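Local coordinates for protein O-ureido-L-serine synthase (Streptomyces lavendulae, PDB 3X44) that catalyses, with pyridoxal 5'-phosphate, the addition of hydroxyurea to O-acetyl-L-serine, giving O-ureido-L-serine for D-cycloserine biosynthesis, at residues 154-159 with 183-188; 170-175 with 287-292; 198-203 with 234-239. The protein carries 1 engineered substitution. All coordinates share one frame; numbering follows the deposited sequence.

Contact 1: residues 154-159 with 183-188; sequences ETTASE and TGVGQM
Beside the packing of Ala157 on Val185 and Met188, Ser158 OG donates to Glu154 O at 2.9 Å. The acceptor lies four residues back on the same helix, and the donor stands well above its carbonyl plane, 67° out of it. No hydrogen bond crosses between the two helices; the contact is apolar. Ala157 CB enters between two residues of the facing helix: it meets Met188 CB at 3.7 Å and lies 4.0 Å from Val185 CA. Met188 CG comes equally close to the same methyl, with the chain beyond it bent at both chi2 and chi3. Thr156 adds its methyl, its CG2 touching Val185 CG2 at 3.8 Å, and the two side chains cross at about a right angle. This CG2 is anti to the backbone N, while OG1 lies beside that N and is hydrogen-bonded to His152 ND1. Met188 also packs on Met188 of a second subunit. The axes of the short helical segments 154-159 and 183-188 approach to 8.5 Å and cross at -50°, close to a common ridges-into-grooves value. This is helix-on-helix packing in the layer over one face of the central sheet of a fold type II pyridoxal-phosphate enzyme.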
loop_
_atom_site.group_PDB
_atom_site.type_symbol
_atom_site.label_atom_id
_atom_site.label_comp_id
_atom_site.label_asym_id
_atom_site.label_seq_id
_atom_site.Cartn_x
_atom_site.Cartn_y
_atom_site.Cartn_z
ATOM N N GLU A 154 -9.505 15.908 1.190
ATOM C CA GLU A 154 -8.135 15.488 0.931
ATOM C C GLU A 154 -7.812 14.009 1.078
ATOM O O GLU A 154 -6.871 13.526 0.449
ATOM C CB GLU A 154 -7.179 16.321 1.795
ATOM C CG GLU A 154 -7.245 17.812 1.493
ATOM C CD GLU A 154 -6.819 18.687 2.656
ATOM O OE1 GLU A 154 -5.718 18.471 3.199
ATOM O OE2 GLU A 154 -7.584 19.603 3.022
ATOM N N THR A 155 -8.565 13.289 1.904
ATOM C CA THR A 155 -8.289 11.872 2.072
ATOM C C THR A 155 -9.429 10.978 1.603
ATOM O O THR A 155 -9.284 10.256 0.622
ATOM C CB THR A 155 -7.942 11.537 3.542
ATOM O OG1 THR A 155 -9.040 11.880 4.393
ATOM C CG2 THR A 155 -6.711 12.318 3.979
ATOM N N THR A 156 -10.558 11.030 2.302
ATOM C CA THR A 156 -11.715 10.209 1.963
ATOM C C THR A 156 -12.103 10.297 0.494
ATOM O O THR A 156 -12.345 9.279 -0.150
ATOM C CB THR A 156 -12.941 10.609 2.789
ATOM O OG1 THR A 156 -12.546 10.805 4.152
ATOM C CG2 THR A 156 -14.008 9.518 2.707
ATOM N N ALA A 157 -12.186 11.521 -0.013
ATOM C CA ALA A 157 -12.532 11.756 -1.410
ATOM C C ALA A 157 -11.418 11.294 -2.356
ATOM O O ALA A 157 -11.686 10.772 -3.440
ATOM C CB ALA A 157 -12.813 13.251 -1.633
ATOM N N SER A 158 -10.169 11.495 -1.950
ATOM C CA SER A 158 -9.032 11.105 -2.784
ATOM C C SER A 158 -8.930 9.594 -2.939
ATOM O O SER A 158 -8.541 9.097 -3.998
ATOM C CB SER A 158 -7.721 11.646 -2.200
ATOM O OG SER A 158 -7.641 13.057 -2.339
ATOM N N GLU A 159 -9.260 8.871 -1.875
ATOM C CA GLU A 159 -9.212 7.409 -1.890
ATOM C C GLU A 159 -10.319 6.876 -2.800
ATOM O O GLU A 159 -10.114 5.933 -3.570
ATOM C CB GLU A 159 -9.410 6.862 -0.469
ATOM C CG GLU A 159 -8.300 7.238 0.500
ATOM C CD GLU A 159 -8.749 7.192 1.947
ATOM O OE1 GLU A 159 -9.632 6.370 2.274
ATOM O OE2 GLU A 159 -8.218 7.980 2.754
ATOM N N THR A 183 -20.138 16.695 2.821
ATOM C CA THR A 183 -19.689 17.950 2.225
ATOM C C THR A 183 -18.299 17.836 1.604
ATOM O O THR A 183 -18.084 18.268 0.467
ATOM C CB THR A 183 -19.703 19.088 3.268
ATOM O OG1 THR A 183 -21.052 19.325 3.683
ATOM C CG2 THR A 183 -19.132 20.378 2.665
ATOM N N GLY A 184 -17.362 17.243 2.342
ATOM C CA GLY A 184 -16.004 17.084 1.840
ATOM C C GLY A 184 -15.930 16.222 0.592
ATOM O O GLY A 184 -15.309 16.604 -0.407
ATOM N N VAL A 185 -16.562 15.052 0.637
ATOM C CA VAL A 185 -16.546 14.168 -0.519
ATOM C C VAL A 185 -17.430 14.727 -1.635
ATOM O O VAL A 185 -17.046 14.723 -2.805
ATOM C CB VAL A 185 -17.030 12.757 -0.153
ATOM C CG1 VAL A 185 -17.018 11.872 -1.396
ATOM C CG2 VAL A 185 -16.123 12.153 0.909
ATOM N N GLY A 186 -18.606 15.220 -1.257
ATOM C CA GLY A 186 -19.531 15.768 -2.232
ATOM C C GLY A 186 -18.942 16.877 -3.082
ATOM O O GLY A 186 -19.220 16.968 -4.282
ATOM N N GLN A 187 -18.119 17.716 -2.460
ATOM C CA GLN A 187 -17.502 18.843 -3.148
ATOM C C GLN A 187 -16.399 18.449 -4.127
ATOM O O GLN A 187 -16.224 19.097 -5.164
ATOM C CB GLN A 187 -16.959 19.835 -2.124
ATOM C CG GLN A 187 -18.035 20.727 -1.529
ATOM C CD GLN A 187 -17.498 21.666 -0.480
ATOM O OE1 GLN A 187 -16.395 21.481 0.032
ATOM N NE2 GLN A 187 -18.277 22.686 -0.150
ATOM N N MET A 188 -15.657 17.393 -3.805
ATOM C CA MET A 188 -14.589 16.935 -4.681
ATOM C C MET A 188 -15.222 16.161 -5.836
ATOM O O MET A 188 -14.742 16.213 -6.970
ATOM C CB MET A 188 -13.604 16.052 -3.907
ATOM C CG MET A 188 -12.849 16.800 -2.805
ATOM S SD MET A 188 -12.295 18.471 -3.274
ATOM C CE MET A 188 -10.935 18.074 -4.314
#

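Contact 2: residues 170-175 with 287-292; sequences DHFVTG and LAMLPD. With PUS ((E)-O-(carbamoylamino)-N-({3-hydroxy-2-methyl-5-[(phosphonooxy)methyl]pyridin-4-yl}methylidene)-L-serine), chain C.
The ring of Phe172 is met by Leu287 and Met289 of the neighbouring strand along its CD1, CE1 and CZ atoms, and the first torsions of all three residues show how. CG of Phe172 is anti to the backbone N (chi1 173°), as is CG of Leu287 (174°), and the two side chains lie side by side, pointing the same way. Leu287 CD2 meets the ring at its edge, in the ring plane, 3.8 Å from Phe172 CD1. Met289 starts differently: its CG is beside the backbone N, which sets CG by the ring, and the bend at chi2 keeps SD near CE1 and CZ, while CE leads away. Met289 CG touches Phe172 CZ at 3.8 Å, while SD sits 5.0 Å from the centroid of the Phe172 ring and 74° off its normal, a Met-aromatic contact at the edge. Ile160 of helix 147-164 and Val185 and Leu189 of helix 180-192 also touch this ring. Beneath it runs parallel pairing within the Rossmann-like central sheet: Leu287 N donates to His171 O (2.9 Å), Val173 N to Leu287 O (2.7 Å) and Met289 N to Val173 O (3.1 Å). Val173 and Ala288 project from the other face, where Val173 packs on Thr272 of helix 264-278. At the C-terminal end of the pair Thr174 OG1, anti to the backbone N, donates to Gly175 O. Past the end of its strand, 287-292 reaches the bound external aldimine, PUS. Pro291 CB lies 3.1 Å from the pyridine N1 of PUS. Asp292 OD2 comes within 3.3 Å of PUS C2A, the ring methyl. The same oxygen is hydrogen-bonded to Tyr297 OH and to ND2 of Asn73, a cofactor-binding residue.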
loop_
_atom_site.group_PDB
_atom_site.type_symbol
_atom_site.label_atom_id
_atom_site.label_comp_id
_atom_site.label_asym_id
_atom_site.label_seq_id
_atom_site.Cartn_x
_atom_site.Cartn_y
_atom_site.Cartn_z
ATOM N N ASP A 170 -21.780 5.477 -10.396
ATOM C CA ASP A 170 -23.029 6.209 -10.598
ATOM C C ASP A 170 -23.630 6.911 -9.385
ATOM O O ASP A 170 -24.209 7.987 -9.521
ATOM C CB ASP A 170 -24.079 5.266 -11.183
ATOM C CG ASP A 170 -23.646 4.674 -12.499
ATOM O OD1 ASP A 170 -23.546 5.434 -13.483
ATOM O OD2 ASP A 170 -23.393 3.454 -12.544
ATOM N N HIS A 171 -23.524 6.302 -8.206
ATOM C CA HIS A 171 -24.079 6.906 -6.992
ATOM C C HIS A 171 -23.154 6.779 -5.795
ATOM O O HIS A 171 -22.505 5.750 -5.616
ATOM C CB HIS A 171 -25.403 6.250 -6.606
ATOM C CG HIS A 171 -26.317 5.993 -7.758
ATOM N ND1 HIS A 171 -27.365 6.830 -8.074
ATOM C CD2 HIS A 171 -26.354 4.983 -8.659
ATOM C CE1 HIS A 171 -28.008 6.346 -9.123
ATOM N NE2 HIS A 171 -27.413 5.227 -9.496
ATOM N N PHE A 172 -23.106 7.834 -4.987
ATOM C CA PHE A 172 -22.314 7.860 -3.763
ATOM C C PHE A 172 -23.346 8.002 -2.640
ATOM O O PHE A 172 -24.103 8.972 -2.601
ATOM C CB PHE A 172 -21.364 9.059 -3.749
ATOM C CG PHE A 172 -20.647 9.246 -2.442
ATOM C CD1 PHE A 172 -19.734 8.295 -1.992
ATOM C CD2 PHE A 172 -20.899 10.359 -1.651
ATOM C CE1 PHE A 172 -19.081 8.448 -0.773
ATOM C CE2 PHE A 172 -20.253 10.523 -0.429
ATOM C CZ PHE A 172 -19.341 9.565 0.011
ATOM N N VAL A 173 -23.377 7.048 -1.718
ATOM C CA VAL A 173 -24.370 7.094 -0.650
ATOM C C VAL A 173 -23.828 7.298 0.751
ATOM O O VAL A 173 -22.918 6.599 1.186
ATOM C CB VAL A 173 -25.216 5.812 -0.649
ATOM C CG1 VAL A 173 -26.374 5.959 0.313
ATOM C CG2 VAL A 173 -25.711 5.516 -2.062
ATOM N N THR A 174 -24.411 8.246 1.468
ATOM C CA THR A 174 -23.977 8.516 2.826
ATOM C C THR A 174 -25.057 9.179 3.666
ATOM O O THR A 174 -25.965 9.829 3.145
ATOM C CB THR A 174 -22.742 9.450 2.843
ATOM O OG1 THR A 174 -22.389 9.754 4.203
ATOM C CG2 THR A 174 -23.055 10.750 2.111
ATOM N N GLY A 175 -24.959 8.993 4.974
ATOM C CA GLY A 175 -25.891 9.644 5.874
ATOM C C GLY A 175 -25.083 10.819 6.398
ATOM O O GLY A 175 -24.038 11.149 5.824
ATOM N N LEU A 287 -21.657 3.245 -4.453
ATOM C CA LEU A 287 -20.714 3.206 -3.340
ATOM C C LEU A 287 -21.399 3.701 -2.068
ATOM O O LEU A 287 -21.974 4.795 -2.050
ATOM C CB LEU A 287 -19.504 4.090 -3.628
ATOM C CG LEU A 287 -18.516 4.230 -2.467
ATOM C CD1 LEU A 287 -17.819 2.879 -2.238
ATOM C CD2 LEU A 287 -17.491 5.318 -2.776
ATOM N N ALA A 288 -21.321 2.898 -1.008
ATOM C CA ALA A 288 -21.927 3.234 0.276
ATOM C C ALA A 288 -20.889 3.317 1.394
ATOM O O ALA A 288 -19.988 2.475 1.487
ATOM C CB ALA A 288 -22.988 2.193 0.641
ATOM N N MET A 289 -21.025 4.333 2.243
ATOM C CA MET A 289 -20.115 4.523 3.366
ATOM C C MET A 289 -20.545 3.687 4.569
ATOM O O MET A 289 -21.722 3.647 4.912
ATOM C CB MET A 289 -20.090 5.992 3.795
ATOM C CG MET A 289 -19.577 6.955 2.748
ATOM S SD MET A 289 -17.810 6.750 2.478
ATOM C CE MET A 289 -17.150 7.215 4.086
ATOM N N LEU A 290 -19.584 3.012 5.194
ATOM C CA LEU A 290 -19.832 2.218 6.394
ATOM C C LEU A 290 -18.945 2.924 7.426
ATOM O O LEU A 290 -17.747 2.643 7.545
ATOM C CB LEU A 290 -19.383 0.762 6.205
ATOM C CG LEU A 290 -19.794 0.002 4.934
ATOM C CD1 LEU A 290 -19.467 -1.472 5.135
ATOM C CD2 LEU A 290 -21.278 0.191 4.625
ATOM N N PRO A 291 -19.526 3.875 8.165
ATOM C CA PRO A 291 -18.840 4.671 9.189
ATOM C C PRO A 291 -18.090 3.982 10.318
ATOM O O PRO A 291 -17.026 4.453 10.720
ATOM C CB PRO A 291 -19.935 5.602 9.707
ATOM C CG PRO A 291 -20.906 5.704 8.539
ATOM C CD PRO A 291 -20.937 4.287 8.028
ATOM N N ASP A 292 -18.618 2.880 10.835
ATOM C CA ASP A 292 -17.933 2.222 11.936
ATOM C C ASP A 292 -18.166 0.723 12.055
ATOM O O ASP A 292 -18.930 0.128 11.289
ATOM C CB ASP A 292 -18.298 2.911 13.260
ATOM C CG ASP A 292 -19.766 2.737 13.643
ATOM O OD1 ASP A 292 -20.513 2.038 12.920
ATOM O OD2 ASP A 292 -20.165 3.307 14.685
HETATM N N PUS C . -20.442 10.956 14.421
HETATM C CA PUS C . -20.094 12.269 15.101
HETATM C CB PUS C . -21.283 13.292 15.024
HETATM O OG PUS C . -22.499 12.715 15.682
HETATM N ND PUS C . -23.306 13.752 16.284
HETATM C CE PUS C . -24.601 13.888 15.920
HETATM N NZ2 PUS C . -25.036 13.362 14.760
HETATM O OZ1 PUS C . -25.359 14.475 16.624
HETATM C C PUS C . -19.753 11.984 16.580
HETATM O O PUS C . -19.414 10.880 16.903
HETATM O OT PUS C . -19.823 12.865 17.403
HETATM C C2 PUS C . -21.644 7.151 12.458
HETATM C C3 PUS C . -21.111 8.352 13.127
HETATM C C4 PUS C . -21.169 9.639 12.425
HETATM C C5 PUS C . -21.731 9.680 11.070
HETATM C C6 PUS C . -22.228 8.427 10.481
HETATM C C2A PUS C . -21.640 5.824 13.162
HETATM C C4A PUS C . -20.814 10.929 13.130
HETATM C C5A PUS C . -21.812 10.979 10.282
HETATM N N1 PUS C . -22.170 7.244 11.186
HETATM O O3 PUS C . -20.526 8.249 14.336
HETATM O O1P PUS C . -20.267 13.543 10.867
HETATM O O2P PUS C . -19.169 13.120 8.817
HETATM O O3P PUS C . -21.533 13.357 8.861
HETATM O O4P PUS C . -20.483 11.387 9.814
HETATM P P PUS C . -20.368 12.858 9.592
#

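Contact 3: residues 198-203 with 234-239; sequences VVALEP and SVIDDL
Val198 and Asp237 cross at about a right angle, and the aspartate carboxylate meets the backbone of the valine. CG of Asp237 lies beside its own backbone N (chi1 -60°), and from there OD1 accepts from Val198 N, 2.8 Å away, through the anti lone pair; at 176° the N-H...O angle is almost straight. The return grip is on Val198 O, which accepts from both Asp237 N and Asp238 N, each at 3.0 Å. Val198 CB meanwhile presses close to Val235 O at 3.2 Å, with both methyls spread about that oxygen. From here the chains run as parallel strands, Ala200 N donating to Asp238 O at 2.8 Å, and close the beta-alpha-beta unit formed by strand 197-203, helix 208-211 and strand 238-242, the last being an outermost strand of the sheet within the chain. On one face Val199 and Asp238 meet obliquely, Val199 CG2 lying 3.6 Å from Asp238 OD2; that oxygen also forms a salt bridge with Arg197. The opposite face carries Ala200 and Leu239, and Ile236 CD1 reaches Ala200 CB at 4.0 Å. Leu239 CG is anti to the backbone N (chi1 -179°), and its CD1 meets Glu202, whose chain is extended beyond CG and slants across the leucine; Glu202 OE2 and Leu239 CD1 are 3.7 Å apart. The buried carboxylate of Glu202 is satisfied by Leu209 N through OE1 and by Ala210 N through OE2, joining the strand to helix 208-211, while Leu239 packs against the same two residues.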
loop_
_atom_site.group_PDB
_atom_site.type_symbol
_atom_site.label_atom_id
_atom_site.label_comp_id
_atom_site.label_asym_id
_atom_site.label_seq_id
_atom_site.Cartn_x
_atom_site.Cartn_y
_atom_site.Cartn_z
ATOM N N VAL A 198 -25.012 12.244 -5.817
ATOM C CA VAL A 198 -24.716 12.288 -4.396
ATOM C C VAL A 198 -26.014 12.115 -3.618
ATOM O O VAL A 198 -26.876 12.995 -3.609
ATOM C CB VAL A 198 -24.036 13.624 -4.001
ATOM C CG1 VAL A 198 -23.914 13.720 -2.487
ATOM C CG2 VAL A 198 -22.651 13.710 -4.644
ATOM N N VAL A 199 -26.139 10.965 -2.964
ATOM C CA VAL A 199 -27.331 10.623 -2.199
ATOM C C VAL A 199 -27.118 10.741 -0.696
ATOM O O VAL A 199 -26.317 10.008 -0.119
ATOM C CB VAL A 199 -27.773 9.169 -2.521
ATOM C CG1 VAL A 199 -29.037 8.817 -1.762
ATOM C CG2 VAL A 199 -27.984 9.016 -4.026
ATOM N N ALA A 200 -27.851 11.654 -0.065
ATOM C CA ALA A 200 -27.746 11.851 1.383
ATOM C C ALA A 200 -29.048 11.428 2.046
ATOM O O ALA A 200 -30.117 11.936 1.716
ATOM C CB ALA A 200 -27.447 13.321 1.708
ATOM N N LEU A 201 -28.963 10.488 2.978
ATOM C CA LEU A 201 -30.162 10.027 3.655
ATOM C C LEU A 201 -30.242 10.551 5.080
ATOM O O LEU A 201 -29.236 10.950 5.666
ATOM C CB LEU A 201 -30.205 8.494 3.666
ATOM C CG LEU A 201 -29.027 7.789 4.341
ATOM C CD1 LEU A 201 -29.366 7.498 5.794
ATOM C CD2 LEU A 201 -28.713 6.499 3.598
ATOM N N GLU A 202 -31.456 10.564 5.618
ATOM C CA GLU A 202 -31.703 10.988 6.984
ATOM C C GLU A 202 -32.601 9.908 7.578
ATOM O O GLU A 202 -33.255 9.167 6.840
ATOM C CB GLU A 202 -32.449 12.326 7.023
ATOM C CG GLU A 202 -31.989 13.359 6.023
ATOM C CD GLU A 202 -32.690 14.692 6.238
ATOM O OE1 GLU A 202 -32.328 15.401 7.202
ATOM O OE2 GLU A 202 -33.606 15.027 5.452
ATOM N N PRO A 203 -32.624 9.783 8.914
ATOM C CA PRO A 203 -33.489 8.757 9.505
ATOM C C PRO A 203 -34.941 9.154 9.259
ATOM O O PRO A 203 -35.271 10.344 9.266
ATOM C CB PRO A 203 -33.128 8.778 10.996
ATOM C CG PRO A 203 -31.820 9.546 11.082
ATOM C CD PRO A 203 -31.862 10.523 9.934
ATOM N N SER A 234 -25.532 22.361 -1.442
ATOM C CA SER A 234 -25.446 22.281 -2.895
ATOM C C SER A 234 -24.836 20.999 -3.480
ATOM O O SER A 234 -24.999 20.732 -4.670
ATOM C CB SER A 234 -24.695 23.502 -3.439
ATOM O OG SER A 234 -23.340 23.498 -3.038
ATOM N N VAL A 235 -24.151 20.200 -2.666
ATOM C CA VAL A 235 -23.547 18.969 -3.188
ATOM C C VAL A 235 -24.530 17.804 -3.275
ATOM O O VAL A 235 -24.223 16.770 -3.870
ATOM C CB VAL A 235 -22.339 18.514 -2.333
ATOM C CG1 VAL A 235 -21.335 19.643 -2.212
ATOM C CG2 VAL A 235 -22.816 18.054 -0.964
ATOM N N ILE A 236 -25.711 17.973 -2.693
ATOM C CA ILE A 236 -26.719 16.921 -2.692
ATOM C C ILE A 236 -27.629 16.883 -3.926
ATOM O O ILE A 236 -28.224 17.890 -4.300
ATOM C CB ILE A 236 -27.618 17.034 -1.444
ATOM C CG1 ILE A 236 -26.751 17.037 -0.179
ATOM C CG2 ILE A 236 -28.631 15.889 -1.423
ATOM C CD1 ILE A 236 -27.525 17.318 1.085
ATOM N N ASP A 237 -27.729 15.709 -4.545
ATOM C CA ASP A 237 -28.591 15.510 -5.708
ATOM C C ASP A 237 -29.852 14.789 -5.254
ATOM O O ASP A 237 -30.945 15.062 -5.741
ATOM C CB ASP A 237 -27.893 14.661 -6.770
ATOM C CG ASP A 237 -26.617 15.291 -7.264
ATOM O OD1 ASP A 237 -25.553 14.646 -7.135
ATOM O OD2 ASP A 237 -26.679 16.430 -7.778
ATOM N N ASP A 238 -29.691 13.865 -4.310
ATOM C CA ASP A 238 -30.818 13.108 -3.787
ATOM C C ASP A 238 -30.853 13.119 -2.267
ATOM O O ASP A 238 -29.941 12.607 -1.614
ATOM C CB ASP A 238 -30.757 11.655 -4.269
ATOM C CG ASP A 238 -30.874 11.536 -5.768
ATOM O OD1 ASP A 238 -31.862 12.050 -6.323
ATOM O OD2 ASP A 238 -29.979 10.930 -6.394
ATOM N N LEU A 239 -31.913 13.701 -1.712
ATOM C CA LEU A 239 -32.114 13.762 -0.266
ATOM C C LEU A 239 -33.256 12.786 0.053
ATOM O O LEU A 239 -34.418 13.048 -0.266
ATOM C CB LEU A 239 -32.495 15.190 0.156
ATOM C CG LEU A 239 -32.723 15.447 1.651
ATOM C CD1 LEU A 239 -31.504 15.011 2.448
ATOM C CD2 LEU A 239 -33.012 16.934 1.880
#

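Contacts 2 and 3 belong to one sheet, since strands 171-174 and 197-203 are neighbours in it: probable hydrogen bonds join Phe172 O to Val199 N at 2.9 Å and Thr174 N to Val199 O at 3.0 Å. Contact 1 lies on the Phe172 face, where Val185 CG1 meets Phe172 CZ at 3.6 Å and Thr156 CG2 meets Met289 CE at 4.1 Å. It also reaches contact 3, through Gln187 CG and Val235 CG1, 3.5 Å apart. Contact 2 touches PUS directly; the side chain of Thr156 is about 8 Å from PUS and that of Ala200 about 9 Å from PUS. Ala43, engineered from the cofactor-linking lysine, is about 11 Å from Thr156, side chain to side chain.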